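Local coordinates for protein ectonucleoside triphosphate diphosphohydrolase 4 (PDB 6WG5) that belongs to the GDA1/CD39 family of nucleoside phosphatases, whose fold is related to that of the actin-like ATPases, at residues I30-T35 against Q75-R81; P38-I44 against V117-K121; D393-M397 against A409-Y413. Residue numbers count along the deposited sequence, not the author numbering.

Contact 1. Residues I30-T35 against Q75-R81; sequences IEATDT and QMRDKNR
Residues 30-35 are loop. Segment 75-81 leaves strand 74-75 after Gln-75, and the rest is loop and turn. Residues 31-33 are extended with polyproline-like angles (phi -53° to -59°, psi 129° to 142°). Met-76 and Arg-77 are also extended, and a type I turn follows from Asp-78 to Arg-81. The backbones are closest at Ala-32 and Arg-77 (CA to CA 4.5 Å).

Two hydrogen bonds join Thr-33 (chi1 m) to Arg-77. Thr-33 N donates to Arg-77 O (2.8 Å), and Arg-77 N donates to Thr-33 OG1 (2.8 Å). One water donates to Thr-33 O (2.4 Å) and to Arg-77 O (2.8 Å).

Arg-77 (chi1 and chi2 m) folds back, and its NH1 donates to Arg-81 O (3.1 Å). Asp-78 OD1 bonds to Lys-82 N.

Van der Waals packing completes the interface. The Ile-30 CG2 methyl lies over one face of the Arg-77 guanidinium, 3.2 Å from NH1. Thr-35 CG2 and CE of the all-trans Met-76 form an apolar pair at 3.7 Å.

The contact lays the loop before strand 40-48 on the link between strands 74-75 and 85-88. A threonine serves both backbone polar groups of one arginine, so the bonding depends little on charge.

Contact 2. Residues P38-I44 against V117-K121; sequences PNVNYGI and VPRAK
Residues 41-44 are strand. Facing them, 117-121 leaves helix 107-116 at Val-117, and residues 119-121 take helical angles without regular helical bonds. The nearest CA pairs are Tyr-42 with Val-117 (7.1 Å) and Asn-41 with Lys-121 (7.3 Å).

The Tyr-42 ring (chi1 m, chi2 81°) is the main bump. It projects toward a hollow made by Val-117, Pro-118 and Lys-121. Pro-118 CD lies over the ring face, 4.1 Å from its centroid and 3.7 Å from Tyr-42 CZ, a CH-pi contact. Val-117 CG1 comes within 3.9 Å of Tyr-42 CG. Ile-44 CD1 meets Val-117 CG2 at 4.3 Å.

Lys-121 (chi1 and chi2 m) reaches the backbone. Its NZ donates to Pro-38 O and Val-40 O, both at 2.9 Å.

Segment 117-121 belongs to the connection from helix 107-116 into strand 127-131, the parallel neighbour of strand 40-48 in the RNase H-like sheet of the actin-like fold. It packs against Tyr-42 and Ile-44 of strand 40-48, which also pairs antiparallel with strand 53-61.

Contact 3. Residues D393-M397 against A409-Y413; sequences DVLRM and AAKDY
Residues 394-397 are loop, following helix 386-392. Residues 409-413 are regular helix, part of helix 403-414. The closest CA pair is Leu-395 with Ala-409, at 6.4 Å. In the loop, Arg-396 has left-handed helical angles (64°/40°), and its side chain stays out of reach of the helix segment.

Leu-395 is the central side chain. With chi1 m and chi2 t, it brings both methyl groups to the helix. CD1 lies 4.1 Å from Ala-410 CB. CD2 lies 3.7 Å from Ala-409 O and 3.8 Å from Tyr-413 CB.

Val-394 points toward the helix with chi1 m. Its CG2 sits over the face of the Tyr-413 ring, 4.1 Å from the centroid, a CH-pi contact. Tyr-413 (chi1 t, chi2 89°) extends its ring to that methyl, while its OH bonds to Leu-439 O.

Met-397 (p, t, p) curls so that its CE meets Ala-409 CB at 3.7 Å.

The loop between helices 386-392 and 403-414 folds back on the second of them, beside helix 436-456. The Cys-414 to Cys-443 disulfide joins those last two helices next to the contact. No hydrogen bond crosses between the segments. The small alanines leave room for leucine and methionine, and cohesion comes from apolar and CH-pi contacts.

How the contacts relate
Contacts 1 and 2 are neighbours, with centres 13 Å apart, and their segments alternate along the chain. They touch directly: Tyr-42 CE2 of contact 2 lies 3.8 Å from Met-76 CE of contact 1, and Thr-35 O lies 3.6 Å from Pro-118 CG. Tyr-42 OH also packs 3.6 Å from Thr-35 CA. Both include residues of the sheet of strands 40-48, 53-61 and 74-75. Contact 3 is remote and follows both in sequence. Its centre is about 40 Å from that of contact 1 and about 48 Å from that of contact 2, on the opposite side of the chain's centre from contact 2.

Contact 1. Residues I30-T35 against Q75-R81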
ATOM      1  N   ILE A  30       3.161  17.744  17.598  1.00 89.31           N
ATOM      2  CA  ILE A  30       4.308  17.745  16.703  1.00 82.22           C
ATOM      3  C   ILE A  30       5.540  18.357  17.366  1.00 81.14           C
ATOM      4  O   ILE A  30       6.544  18.605  16.702  1.00 86.62           O
ATOM      5  CB  ILE A  30       3.952  18.459  15.379  1.00 79.19           C
ATOM      6  CG1 ILE A  30       2.740  17.755  14.749  1.00 78.69           C
ATOM      7  CG2 ILE A  30       5.115  18.458  14.380  1.00 80.53           C
ATOM      8  CD1 ILE A  30       2.363  18.220  13.347  1.00 81.29           C
ATOM      9  N   GLU A  31       5.494  18.570  18.680  1.00 75.63           N
ATOM     10  CA  GLU A  31       6.645  19.109  19.393  1.00 74.79           C
ATOM     11  C   GLU A  31       7.886  18.273  19.106  1.00 71.51           C
ATOM     12  O   GLU A  31       7.828  17.042  19.052  1.00 70.34           O
ATOM     13  CB  GLU A  31       6.371  19.143  20.899  1.00 80.61           C
ATOM     14  CG  GLU A  31       5.060  19.815  21.277  1.00 86.68           C
ATOM     15  CD  GLU A  31       4.903  21.189  20.652  1.00 89.65           C
ATOM     16  OE1 GLU A  31       5.910  21.924  20.561  1.00 90.76           O
ATOM     17  OE2 GLU A  31       3.773  21.529  20.242  1.00 89.56           O
ATOM     18  N   ALA A  32       9.012  18.958  18.914  1.00 66.54           N
ATOM     19  CA  ALA A  32      10.256  18.284  18.569  1.00 63.87           C
ATOM     20  C   ALA A  32      10.587  17.202  19.588  1.00 62.95           C
ATOM     21  O   ALA A  32      10.370  17.369  20.792  1.00 63.50           O
ATOM     22  CB  ALA A  32      11.400  19.298  18.494  1.00 63.20           C
ATOM     23  N   THR A  33      11.112  16.083  19.095  1.00 56.77           N
ATOM     24  CA  THR A  33      11.548  15.011  19.979  1.00 60.04           C
ATOM     25  C   THR A  33      12.623  15.531  20.924  1.00 61.29           C
ATOM     26  O   THR A  33      13.600  16.148  20.491  1.00 60.73           O
ATOM     27  CB  THR A  33      12.082  13.833  19.163  1.00 59.55           C
ATOM     28  OG1 THR A  33      11.072  13.382  18.253  1.00 57.38           O
ATOM     29  CG2 THR A  33      12.488  12.679  20.074  1.00 61.17           C
ATOM     30  N   ASP A  34      12.438  15.284  22.218  1.00 68.13           N
ATOM     31  CA  ASP A  34      13.379  15.756  23.232  1.00 73.93           C
ATOM     32  C   ASP A  34      14.554  14.789  23.284  1.00 76.33           C
ATOM     33  O   ASP A  34      14.524  13.768  23.974  1.00 74.54           O
ATOM     34  CB  ASP A  34      12.697  15.884  24.589  1.00 76.11           C
ATOM     35  CG  ASP A  34      13.627  16.428  25.657  1.00 80.42           C
ATOM     36  OD1 ASP A  34      14.697  16.965  25.298  1.00 79.02           O
ATOM     37  OD2 ASP A  34      13.287  16.326  26.855  1.00 85.24           O
ATOM     38  N   THR A  35      15.610  15.123  22.542  1.00 79.02           N
ATOM     39  CA  THR A  35      16.802  14.284  22.515  1.00 78.08           C
ATOM     40  C   THR A  35      17.496  14.226  23.870  1.00 79.22           C
ATOM     41  O   THR A  35      18.342  13.351  24.082  1.00 79.27           O
ATOM     42  CB  THR A  35      17.778  14.797  21.453  1.00 79.24           C
ATOM     43  OG1 THR A  35      18.190  16.130  21.781  1.00 81.38           O
ATOM     44  CG2 THR A  35      17.121  14.794  20.077  1.00 77.57           C
ATOM     45  N   GLN A  75       7.134   9.060  14.416  1.00 48.78           N
ATOM     46  CA  GLN A  75       8.242   9.644  13.677  1.00 50.00           C
ATOM     47  C   GLN A  75       8.969  10.658  14.547  1.00 51.44           C
ATOM     48  O   GLN A  75       8.347  11.481  15.225  1.00 54.37           O
ATOM     49  CB  GLN A  75       7.747  10.323  12.400  1.00 52.57           C
ATOM     50  CG  GLN A  75       7.422   9.375  11.265  1.00 54.06           C
ATOM     51  CD  GLN A  75       7.329  10.092   9.933  1.00 56.67           C
ATOM     52  OE1 GLN A  75       8.338  10.300   9.258  1.00 61.84           O
ATOM     53  NE2 GLN A  75       6.118  10.482   9.552  1.00 55.92           N
ATOM     54  N   MET A  76      10.298  10.596  14.533  1.00 50.41           N
ATOM     55  CA  MET A  76      11.084  11.584  15.255  1.00 47.25           C
ATOM     56  C   MET A  76      10.845  12.970  14.668  1.00 51.76           C
ATOM     57  O   MET A  76      10.597  13.129  13.469  1.00 48.31           O
ATOM     58  CB  MET A  76      12.570  11.235  15.197  1.00 50.11           C
ATOM     59  CG  MET A  76      13.431  12.094  16.105  1.00 57.53           C
ATOM     60  SD  MET A  76      15.188  11.723  15.975  1.00 61.20           S
ATOM     61  CE  MET A  76      15.844  12.819  17.232  1.00 63.27           C
ATOM     62  N   ARG A  77      10.919  13.982  15.530  1.00 62.65           N
ATOM     63  CA  ARG A  77      10.656  15.366  15.155  1.00 64.31           C
ATOM     64  C   ARG A  77      11.895  16.201  15.445  1.00 66.35           C
ATOM     65  O   ARG A  77      12.373  16.230  16.584  1.00 66.82           O
ATOM     66  CB  ARG A  77       9.447  15.913  15.916  1.00 68.29           C
ATOM     67  CG  ARG A  77       8.122  15.310  15.480  1.00 69.31           C
ATOM     68  CD  ARG A  77       7.674  15.891  14.152  1.00 69.92           C
ATOM     69  NE  ARG A  77       6.543  15.168  13.579  1.00 70.47           N
ATOM     70  CZ  ARG A  77       5.850  15.580  12.521  1.00 71.40           C
ATOM     71  NH1 ARG A  77       6.159  16.724  11.923  1.00 70.64           N
ATOM     72  NH2 ARG A  77       4.839  14.856  12.067  1.00 70.23           N
ATOM     73  N   ASP A  78      12.410  16.877  14.420  1.00 60.46           N
ATOM     74  CA  ASP A  78      13.609  17.685  14.577  1.00 65.55           C
ATOM     75  C   ASP A  78      13.271  18.996  15.285  1.00 64.13           C
ATOM     76  O   ASP A  78      12.136  19.235  15.707  1.00 56.65           O
ATOM     77  CB  ASP A  78      14.268  17.940  13.220  1.00 69.29           C
ATOM     78  CG  ASP A  78      13.392  18.750  12.275  1.00 66.62           C
ATOM     79  OD1 ASP A  78      12.348  19.278  12.711  1.00 66.69           O
ATOM     80  OD2 ASP A  78      13.759  18.867  11.087  1.00 63.66           O
ATOM     81  N   LYS A  79      14.279  19.864  15.413  1.00 72.39           N
ATOM     82  CA  LYS A  79      14.069  21.142  16.084  1.00 70.61           C
ATOM     83  C   LYS A  79      13.055  22.004  15.343  1.00 66.35           C
ATOM     84  O   LYS A  79      12.367  22.821  15.964  1.00 66.88           O
ATOM     85  CB  LYS A  79      15.399  21.883  16.227  1.00 72.77           C
ATOM     86  CG  LYS A  79      16.147  22.097  14.921  1.00 78.56           C
ATOM     87  CD  LYS A  79      17.468  22.813  15.156  1.00 86.10           C
ATOM     88  CE  LYS A  79      18.275  22.936  13.875  1.00 91.78           C
ATOM     89  NZ  LYS A  79      19.495  23.768  14.065  1.00 98.42           N
ATOM     90  N   ASN A  80      12.944  21.838  14.025  1.00 64.28           N
ATOM     91  CA  ASN A  80      11.944  22.557  13.243  1.00 68.71           C
ATOM     92  C   ASN A  80      10.567  21.911  13.309  1.00 70.83           C
ATOM     93  O   ASN A  80       9.642  22.397  12.649  1.00 74.58           O
ATOM     94  CB  ASN A  80      12.384  22.657  11.780  1.00 70.38           C
ATOM     95  CG  ASN A  80      13.670  23.440  11.607  1.00 76.52           C
ATOM     96  OD1 ASN A  80      14.042  24.243  12.463  1.00 79.73           O
ATOM     97  ND2 ASN A  80      14.353  23.213  10.492  1.00 80.48           N
ATOM     98  N   ARG A  81      10.410  20.835  14.081  1.00 79.56           N
ATOM     99  CA  ARG A  81       9.133  20.133  14.210  1.00 75.25           C
ATOM    100  C   ARG A  81       8.735  19.464  12.893  1.00 73.48           C
ATOM    101  O   ARG A  81       7.567  19.478  12.502  1.00 75.78           O
ATOM    102  CB  ARG A  81       8.029  21.074  14.700  1.00 74.33           C
ATOM    103  CG  ARG A  81       8.390  21.830  15.970  1.00 77.07           C
ATOM    104  CD  ARG A  81       7.152  22.224  16.762  1.00 79.17           C
ATOM    105  NE  ARG A  81       6.115  22.806  15.915  1.00 81.43           N
ATOM    106  CZ  ARG A  81       6.146  24.043  15.430  1.00 85.86           C
ATOM    107  NH1 ARG A  81       7.171  24.843  15.697  1.00 89.21           N
ATOM    108  NH2 ARG A  81       5.151  24.480  14.669  1.00 85.34           N
TER
HETATM  109  O   HOH W   1      14.487  16.747  18.330  1.00 66.52           O

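Contact 2. Residues P38-I44 against V117-K121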
ATOM      1  N   PRO A  38      16.355  10.755  28.540  1.00 70.49           N
ATOM      2  CA  PRO A  38      16.967   9.420  28.446  1.00 68.77           C
ATOM      3  C   PRO A  38      15.959   8.287  28.345  1.00 67.01           C
ATOM      4  O   PRO A  38      16.367   7.147  28.086  1.00 69.64           O
ATOM      5  CB  PRO A  38      17.780   9.319  29.741  1.00 65.59           C
ATOM      6  CG  PRO A  38      17.041  10.178  30.703  1.00 66.29           C
ATOM      7  CD  PRO A  38      16.472  11.316  29.898  1.00 66.55           C
ATOM      8  N   ASN A  39      14.671   8.554  28.538  1.00 67.20           N
ATOM      9  CA  ASN A  39      13.646   7.522  28.480  1.00 68.00           C
ATOM     10  C   ASN A  39      13.036   7.371  27.092  1.00 65.72           C
ATOM     11  O   ASN A  39      12.064   6.624  26.935  1.00 69.18           O
ATOM     12  CB  ASN A  39      12.550   7.820  29.507  1.00 70.17           C
ATOM     13  CG  ASN A  39      13.015   7.588  30.934  1.00 74.42           C
ATOM     14  OD1 ASN A  39      13.764   6.651  31.210  1.00 75.36           O
ATOM     15  ND2 ASN A  39      12.577   8.446  31.847  1.00 73.69           N
ATOM     16  N   VAL A  40      13.581   8.053  26.087  1.00 53.63           N
ATOM     17  CA  VAL A  40      13.158   7.895  24.700  1.00 52.22           C
ATOM     18  C   VAL A  40      14.130   6.953  24.006  1.00 53.86           C
ATOM     19  O   VAL A  40      15.350   7.062  24.179  1.00 57.90           O
ATOM     20  CB  VAL A  40      13.092   9.253  23.973  1.00 51.99           C
ATOM     21  CG1 VAL A  40      12.743   9.059  22.502  1.00 48.47           C
ATOM     22  CG2 VAL A  40      12.076  10.166  24.640  1.00 54.52           C
ATOM     23  N   ASN A  41      13.590   6.026  23.221  1.00 50.20           N
ATOM     24  CA  ASN A  41      14.385   5.102  22.430  1.00 50.15           C
ATOM     25  C   ASN A  41      14.095   5.335  20.954  1.00 46.02           C
ATOM     26  O   ASN A  41      13.067   5.909  20.589  1.00 44.12           O
ATOM     27  CB  ASN A  41      14.088   3.650  22.816  1.00 55.93           C
ATOM     28  CG  ASN A  41      14.219   3.412  24.307  1.00 61.56           C
ATOM     29  OD1 ASN A  41      13.227   3.175  24.997  1.00 66.24           O
ATOM     30  ND2 ASN A  41      15.447   3.485  24.814  1.00 57.28           N
ATOM     31  N   TYR A  42      15.015   4.885  20.104  1.00 37.55           N
ATOM     32  CA  TYR A  42      14.987   5.228  18.690  1.00 36.70           C
ATOM     33  C   TYR A  42      15.130   3.977  17.834  1.00 36.22           C
ATOM     34  O   TYR A  42      15.663   2.952  18.265  1.00 40.86           O
ATOM     35  CB  TYR A  42      16.100   6.231  18.347  1.00 38.27           C
ATOM     36  CG  TYR A  42      16.062   7.480  19.200  1.00 42.88           C
ATOM     37  CD1 TYR A  42      16.607   7.487  20.478  1.00 48.29           C
ATOM     38  CD2 TYR A  42      15.478   8.650  18.730  1.00 45.54           C
ATOM     39  CE1 TYR A  42      16.570   8.623  21.266  1.00 52.76           C
ATOM     40  CE2 TYR A  42      15.437   9.792  19.510  1.00 47.63           C
ATOM     41  CZ  TYR A  42      15.985   9.772  20.777  1.00 51.73           C
ATOM     42  OH  TYR A  42      15.950  10.903  21.560  1.00 53.77           O
ATOM     43  N   GLY A  43      14.638   4.083  16.608  1.00 35.70           N
ATOM     44  CA  GLY A  43      14.786   3.024  15.625  1.00 35.46           C
ATOM     45  C   GLY A  43      14.832   3.631  14.242  1.00 37.60           C
ATOM     46  O   GLY A  43      14.230   4.678  13.988  1.00 36.83           O
ATOM     47  N   ILE A  44      15.561   2.974  13.342  1.00 41.61           N
ATOM     48  CA  ILE A  44      15.835   3.511  12.015  1.00 42.38           C
ATOM     49  C   ILE A  44      15.459   2.469  10.973  1.00 43.47           C
ATOM     50  O   ILE A  44      15.836   1.298  11.094  1.00 45.35           O
ATOM     51  CB  ILE A  44      17.315   3.917  11.862  1.00 47.14           C
ATOM     52  CG1 ILE A  44      17.694   4.960  12.919  1.00 51.21           C
ATOM     53  CG2 ILE A  44      17.570   4.488  10.474  1.00 47.24           C
ATOM     54  CD1 ILE A  44      19.161   4.952  13.283  1.00 57.01           C
ATOM     55  N   VAL A 117      19.917  11.086  16.085  1.00 59.14           N
ATOM     56  CA  VAL A 117      19.869  10.166  17.223  1.00 55.90           C
ATOM     57  C   VAL A 117      21.047  10.470  18.146  1.00 59.22           C
ATOM     58  O   VAL A 117      22.192  10.526  17.672  1.00 63.16           O
ATOM     59  CB  VAL A 117      19.905   8.716  16.746  1.00 58.03           C
ATOM     60  CG1 VAL A 117      19.747   7.764  17.926  1.00 53.15           C
ATOM     61  CG2 VAL A 117      18.810   8.464  15.715  1.00 60.97           C
ATOM     62  N   PRO A 118      20.820  10.676  19.446  1.00 61.94           N
ATOM     63  CA  PRO A 118      21.942  10.983  20.344  1.00 65.35           C
ATOM     64  C   PRO A 118      23.017   9.908  20.294  1.00 66.63           C
ATOM     65  O   PRO A 118      22.726   8.711  20.243  1.00 65.29           O
ATOM     66  CB  PRO A 118      21.282  11.054  21.726  1.00 63.04           C
ATOM     67  CG  PRO A 118      19.864  11.378  21.454  1.00 57.63           C
ATOM     68  CD  PRO A 118      19.529  10.711  20.154  1.00 56.25           C
ATOM     69  N   ARG A 119      24.276  10.354  20.320  1.00 72.39           N
ATOM     70  CA  ARG A 119      25.402   9.426  20.260  1.00 74.54           C
ATOM     71  C   ARG A 119      25.275   8.323  21.303  1.00 73.39           C
ATOM     72  O   ARG A 119      25.649   7.172  21.051  1.00 73.43           O
ATOM     73  CB  ARG A 119      26.713  10.190  20.450  1.00 81.49           C
ATOM     74  CG  ARG A 119      27.433  10.540  19.154  1.00 90.14           C
ATOM     75  CD  ARG A 119      27.972   9.293  18.468  1.00 95.59           C
ATOM     76  NE  ARG A 119      28.813   8.504  19.364  1.00100.46           N
ATOM     77  CZ  ARG A 119      29.098   7.216  19.194  1.00100.35           C
ATOM     78  NH1 ARG A 119      28.602   6.549  18.159  1.00 99.01           N
ATOM     79  NH2 ARG A 119      29.875   6.590  20.068  1.00 98.88           N
ATOM     80  N   ALA A 120      24.747   8.654  22.483  1.00 68.06           N
ATOM     81  CA  ALA A 120      24.660   7.677  23.562  1.00 69.50           C
ATOM     82  C   ALA A 120      23.681   6.552  23.257  1.00 68.13           C
ATOM     83  O   ALA A 120      23.818   5.462  23.822  1.00 68.03           O
ATOM     84  CB  ALA A 120      24.255   8.369  24.863  1.00 69.02           C
ATOM     85  N   LYS A 121      22.703   6.785  22.381  1.00 66.87           N
ATOM     86  CA  LYS A 121      21.671   5.801  22.086  1.00 60.18           C
ATOM     87  C   LYS A 121      21.949   4.987  20.827  1.00 59.65           C
ATOM     88  O   LYS A 121      21.200   4.045  20.544  1.00 60.11           O
ATOM     89  CB  LYS A 121      20.310   6.497  21.949  1.00 58.46           C
ATOM     90  CG  LYS A 121      19.706   6.938  23.273  1.00 57.88           C
ATOM     91  CD  LYS A 121      18.900   5.818  23.912  1.00 64.07           C
ATOM     92  CE  LYS A 121      18.602   6.102  25.375  1.00 68.78           C
ATOM     93  NZ  LYS A 121      17.889   7.392  25.574  1.00 71.00           N
TER

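Contact 3. Residues D393-M397 against A409-Y413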
ATOM      1  N   ASP A 393      -9.745  14.265  -8.091  1.00 31.64           N
ATOM      2  CA  ASP A 393      -8.951  15.208  -8.874  1.00 33.96           C
ATOM      3  C   ASP A 393      -9.811  16.037  -9.823  1.00 33.44           C
ATOM      4  O   ASP A 393      -9.580  17.243  -9.976  1.00 35.91           O
ATOM      5  CB  ASP A 393      -7.856  14.466  -9.638  1.00 37.79           C
ATOM      6  CG  ASP A 393      -6.605  14.253  -8.799  1.00 41.62           C
ATOM      7  OD1 ASP A 393      -6.687  14.388  -7.558  1.00 41.29           O
ATOM      8  OD2 ASP A 393      -5.539  13.956  -9.377  1.00 46.61           O
ATOM      9  N   VAL A 394     -10.806  15.423 -10.471  1.00 32.76           N
ATOM     10  CA  VAL A 394     -11.720  16.148 -11.344  1.00 29.44           C
ATOM     11  C   VAL A 394     -13.168  16.028 -10.887  1.00 29.98           C
ATOM     12  O   VAL A 394     -13.933  16.995 -10.981  1.00 33.78           O
ATOM     13  CB  VAL A 394     -11.577  15.701 -12.815  1.00 28.11           C
ATOM     14  CG1 VAL A 394     -10.150  15.898 -13.290  1.00 36.64           C
ATOM     15  CG2 VAL A 394     -12.010  14.264 -13.001  1.00 31.44           C
ATOM     16  N   LEU A 395     -13.574  14.859 -10.389  1.00 27.44           N
ATOM     17  CA  LEU A 395     -14.939  14.708  -9.895  1.00 29.58           C
ATOM     18  C   LEU A 395     -15.142  15.375  -8.540  1.00 30.96           C
ATOM     19  O   LEU A 395     -16.282  15.696  -8.187  1.00 29.37           O
ATOM     20  CB  LEU A 395     -15.309  13.226  -9.811  1.00 26.35           C
ATOM     21  CG  LEU A 395     -15.108  12.430 -11.104  1.00 28.93           C
ATOM     22  CD1 LEU A 395     -15.577  10.988 -10.933  1.00 26.61           C
ATOM     23  CD2 LEU A 395     -15.822  13.093 -12.281  1.00 29.11           C
ATOM     24  N   ARG A 396     -14.071  15.586  -7.776  1.00 36.38           N
ATOM     25  CA  ARG A 396     -14.123  16.402  -6.562  1.00 36.18           C
ATOM     26  C   ARG A 396     -15.029  15.784  -5.501  1.00 36.29           C
ATOM     27  O   ARG A 396     -15.773  16.484  -4.810  1.00 38.18           O
ATOM     28  CB  ARG A 396     -14.571  17.826  -6.889  1.00 34.92           C
ATOM     29  CG  ARG A 396     -13.610  18.581  -7.788  1.00 35.02           C
ATOM     30  CD  ARG A 396     -12.342  18.960  -7.043  1.00 41.31           C
ATOM     31  NE  ARG A 396     -12.006  20.368  -7.235  1.00 47.53           N
ATOM     32  CZ  ARG A 396     -11.124  21.038  -6.501  1.00 45.75           C
ATOM     33  NH1 ARG A 396     -10.480  20.432  -5.511  1.00 47.21           N
ATOM     34  NH2 ARG A 396     -10.890  22.318  -6.754  1.00 43.93           N
ATOM     35  N   MET A 397     -14.963  14.464  -5.358  1.00 36.72           N
ATOM     36  CA  MET A 397     -15.734  13.767  -4.336  1.00 36.49           C
ATOM     37  C   MET A 397     -14.886  12.698  -3.663  1.00 34.62           C
ATOM     38  O   MET A 397     -15.348  11.581  -3.406  1.00 37.57           O
ATOM     39  CB  MET A 397     -17.006  13.161  -4.922  1.00 38.23           C
ATOM     40  CG  MET A 397     -16.816  12.465  -6.251  1.00 40.75           C
ATOM     41  SD  MET A 397     -18.311  11.596  -6.748  1.00 49.24           S
ATOM     42  CE  MET A 397     -19.484  12.948  -6.855  1.00 49.76           C
ATOM     43  N   ALA A 409     -21.537  11.248 -11.550  1.00 28.69           N
ATOM     44  CA  ALA A 409     -20.517  12.250 -11.836  1.00 29.16           C
ATOM     45  C   ALA A 409     -19.538  11.750 -12.891  1.00 28.25           C
ATOM     46  O   ALA A 409     -19.135  12.506 -13.782  1.00 28.32           O
ATOM     47  CB  ALA A 409     -19.778  12.625 -10.553  1.00 26.59           C
ATOM     48  N   ALA A 410     -19.146  10.477 -12.804  1.00 26.39           N
ATOM     49  CA  ALA A 410     -18.230   9.915 -13.791  1.00 26.04           C
ATOM     50  C   ALA A 410     -18.857   9.910 -15.178  1.00 25.85           C
ATOM     51  O   ALA A 410     -18.193  10.234 -16.168  1.00 26.46           O
ATOM     52  CB  ALA A 410     -17.818   8.500 -13.384  1.00 24.58           C
ATOM     53  N   LYS A 411     -20.140   9.546 -15.267  1.00 39.12           N
ATOM     54  CA  LYS A 411     -20.832   9.568 -16.550  1.00 38.04           C
ATOM     55  C   LYS A 411     -20.874  10.976 -17.126  1.00 36.28           C
ATOM     56  O   LYS A 411     -20.640  11.174 -18.324  1.00 40.28           O
ATOM     57  CB  LYS A 411     -22.252   9.018 -16.398  1.00 46.54           C
ATOM     58  CG  LYS A 411     -22.485   7.702 -17.124  1.00 54.12           C
ATOM     59  CD  LYS A 411     -23.939   7.241 -17.046  1.00 57.57           C
ATOM     60  CE  LYS A 411     -24.226   6.460 -15.769  1.00 58.31           C
ATOM     61  NZ  LYS A 411     -25.431   5.592 -15.909  1.00 58.19           N
ATOM     62  N   ASP A 412     -21.169  11.971 -16.286  1.00 30.81           N
ATOM     63  CA  ASP A 412     -21.304  13.339 -16.774  1.00 29.17           C
ATOM     64  C   ASP A 412     -19.966  13.894 -17.248  1.00 29.58           C
ATOM     65  O   ASP A 412     -19.907  14.612 -18.253  1.00 28.72           O
ATOM     66  CB  ASP A 412     -21.903  14.226 -15.682  1.00 33.60           C
ATOM     67  CG  ASP A 412     -23.363  13.908 -15.406  1.00 42.79           C
ATOM     68  OD1 ASP A 412     -24.030  13.346 -16.302  1.00 42.49           O
ATOM     69  OD2 ASP A 412     -23.845  14.223 -14.296  1.00 48.89           O
ATOM     70  N   TYR A 413     -18.880  13.576 -16.541  1.00 29.13           N
ATOM     71  CA  TYR A 413     -17.563  14.033 -16.972  1.00 28.57           C
ATOM     72  C   TYR A 413     -17.222  13.486 -18.355  1.00 31.41           C
ATOM     73  O   TYR A 413     -16.754  14.224 -19.230  1.00 31.28           O
ATOM     74  CB  TYR A 413     -16.502  13.620 -15.949  1.00 25.99           C
ATOM     75  CG  TYR A 413     -15.090  13.994 -16.351  1.00 23.21           C
ATOM     76  CD1 TYR A 413     -14.553  15.226 -16.005  1.00 22.28           C
ATOM     77  CD2 TYR A 413     -14.297  13.115 -17.082  1.00 21.60           C
ATOM     78  CE1 TYR A 413     -13.265  15.574 -16.374  1.00 22.05           C
ATOM     79  CE2 TYR A 413     -13.010  13.456 -17.457  1.00 22.97           C
ATOM     80  CZ  TYR A 413     -12.500  14.688 -17.101  1.00 24.78           C
ATOM     81  OH  TYR A 413     -11.220  15.035 -17.470  1.00 27.97           O
TER